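Local atomic coordinates of cell division topological specificity factor (Helicobacter pylori, PDB entry 3KU7), a protein that probably keeps the division inhibitors MinC and MinD from acting at midcell while leaving them active at the poles, and thereby helps to place the division septum. Residues S56-K61 with V74-P79. Numbering follows the deposited sequence.
Sequences SDIHFK and VEIILP
His59 and Glu75 face each other across the antiparallel strands 57-61 and 69-77 as a hydrogen-bonded pair: His59 N gives a nearly straight bond to Glu75 O (2.8 Å), and Glu75 N returns a more bent one to His59 O (2.7 Å). Their side chains lie side by side and point the same way, with the imidazole and carboxylate planes turned 57° apart. The bend of Glu75 at chi2 (71°) turns CD towards strand 57-61, near the His59 carbonyl, and OE2 ends 4.0 Å from His59 CG, oblique to the ring; it also lies close to His59 O without bonding to it. Lys61 crosses Glu75 at about a right angle; its NZ is 4.3 Å from Glu75 OE1, too far for a salt bridge, and Lys24 makes only a weak, long ion pair with the same oxygen. Further along this face, the aliphatic arm of Ile77 passes Asp57, with CD1 3.6 Å from OD2.

The other face is apolar. Phe60 CB meets Val74 CG2, while chi1 of 67° places CG between the backbone N and the carbonyl carbon and the ring leads away from Val74, towards Arg42. Ile58 sets CG2 against Val74 CG1 (4.1 Å) and CG1 near Ile76 CG2 (4.3 Å); helix 38-53 covers this side, with Ile46 and Gln50 on Ile58 and Ile49 on Ile76.

Strand 69-77 also bonds to strand 22-30, as the middle strand of this chain's three. The chemistry implies a hairpin with unlike faces, apolar towards helix 38-53 and largely polar on the other, where Lys61 and Lys24 may partly offset the negative charges of Glu75 and nearby Glu73.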
# COMPACT_ATOMS: atom_id res chain seq x y z
N SER A 56 -9.41 5.67 11.76
CA SER A 56 -9.90 7.01 11.42
C SER A 56 -8.79 8.05 11.53
O SER A 56 -9.00 9.23 11.26
CB SER A 56 -11.06 7.38 12.34
OG SER A 56 -10.61 7.48 13.67
N ASP A 57 -7.60 7.59 11.95
CA ASP A 57 -6.43 8.46 12.05
C ASP A 57 -5.53 8.06 10.89
O ASP A 57 -4.83 7.06 10.95
CB ASP A 57 -5.70 8.25 13.39
CG ASP A 57 -4.43 9.12 13.53
OD1 ASP A 57 -4.00 9.34 14.68
OD2 ASP A 57 -3.85 9.57 12.52
N ILE A 58 -5.57 8.84 9.82
CA ILE A 58 -4.74 8.56 8.66
C ILE A 58 -3.89 9.72 8.20
O ILE A 58 -4.38 10.83 7.95
CB ILE A 58 -5.61 8.07 7.50
CG1 ILE A 58 -6.08 6.65 7.82
CG2 ILE A 58 -4.83 8.14 6.19
CD1 ILE A 58 -7.07 6.14 6.88
N HIS A 59 -2.60 9.46 8.06
CA HIS A 59 -1.68 10.49 7.65
C HIS A 59 -1.02 10.07 6.35
O HIS A 59 -0.48 8.97 6.27
CB HIS A 59 -0.64 10.67 8.73
CG HIS A 59 0.28 11.83 8.48
ND1 HIS A 59 1.37 12.07 9.28
CD2 HIS A 59 0.25 12.81 7.56
CE1 HIS A 59 1.99 13.16 8.85
NE2 HIS A 59 1.32 13.63 7.81
N PHE A 60 -1.06 10.92 5.34
CA PHE A 60 -0.42 10.60 4.06
C PHE A 60 0.34 11.74 3.42
O PHE A 60 -0.20 12.79 3.11
CB PHE A 60 -1.46 10.03 3.07
CG PHE A 60 -2.50 11.03 2.61
CD1 PHE A 60 -2.22 11.94 1.59
CD2 PHE A 60 -3.77 11.03 3.19
CE1 PHE A 60 -3.19 12.84 1.15
CE2 PHE A 60 -4.74 11.92 2.76
CZ PHE A 60 -4.45 12.83 1.73
N LYS A 61 1.64 11.54 3.24
CA LYS A 61 2.49 12.54 2.63
C LYS A 61 3.07 11.95 1.36
O LYS A 61 2.82 10.78 1.06
CB LYS A 61 3.61 12.96 3.58
CG LYS A 61 4.12 11.88 4.54
CD LYS A 61 5.44 12.31 5.20
CE LYS A 61 5.86 11.45 6.41
NZ LYS A 61 5.30 11.92 7.72
N VAL A 74 1.88 6.48 3.71
CA VAL A 74 0.63 6.55 4.46
C VAL A 74 0.69 5.84 5.81
O VAL A 74 0.77 4.61 5.86
CB VAL A 74 -0.55 5.96 3.67
CG1 VAL A 74 -1.79 5.96 4.53
CG2 VAL A 74 -0.82 6.78 2.45
N GLU A 75 0.62 6.63 6.89
CA GLU A 75 0.65 6.12 8.25
C GLU A 75 -0.76 5.99 8.78
O GLU A 75 -1.56 6.92 8.77
CB GLU A 75 1.50 7.02 9.15
CG GLU A 75 2.96 7.12 8.74
CD GLU A 75 3.23 7.93 7.44
OE1 GLU A 75 4.34 7.80 6.88
OE2 GLU A 75 2.35 8.70 6.98
N ILE A 76 -1.03 4.80 9.28
CA ILE A 76 -2.33 4.45 9.78
C ILE A 76 -2.33 3.94 11.22
O ILE A 76 -1.76 2.90 11.52
CB ILE A 76 -2.92 3.36 8.85
CG1 ILE A 76 -2.86 3.84 7.39
CG2 ILE A 76 -4.34 3.02 9.30
CD1 ILE A 76 -3.03 2.75 6.33
N ILE A 77 -2.98 4.68 12.10
CA ILE A 77 -3.09 4.29 13.49
C ILE A 77 -4.33 3.45 13.69
O ILE A 77 -5.44 3.91 13.45
CB ILE A 77 -3.17 5.52 14.41
CG1 ILE A 77 -1.82 6.22 14.50
CG2 ILE A 77 -3.61 5.11 15.77
CD1 ILE A 77 -1.47 6.97 13.24
N LEU A 78 -4.15 2.21 14.15
CA LEU A 78 -5.27 1.30 14.39
C LEU A 78 -6.08 1.65 15.64
O LEU A 78 -5.56 2.22 16.60
CB LEU A 78 -4.78 -0.15 14.51
CG LEU A 78 -4.05 -0.78 13.33
CD1 LEU A 78 -3.74 -2.25 13.63
CD2 LEU A 78 -4.90 -0.65 12.09
N PRO A 79 -7.37 1.30 15.65
CA PRO A 79 -8.25 1.57 16.78
C PRO A 79 -7.92 0.75 18.04
O PRO A 79 -7.83 -0.47 18.01
CB PRO A 79 -9.63 1.24 16.22
CG PRO A 79 -9.47 1.54 14.74
CD PRO A 79 -8.14 0.90 14.46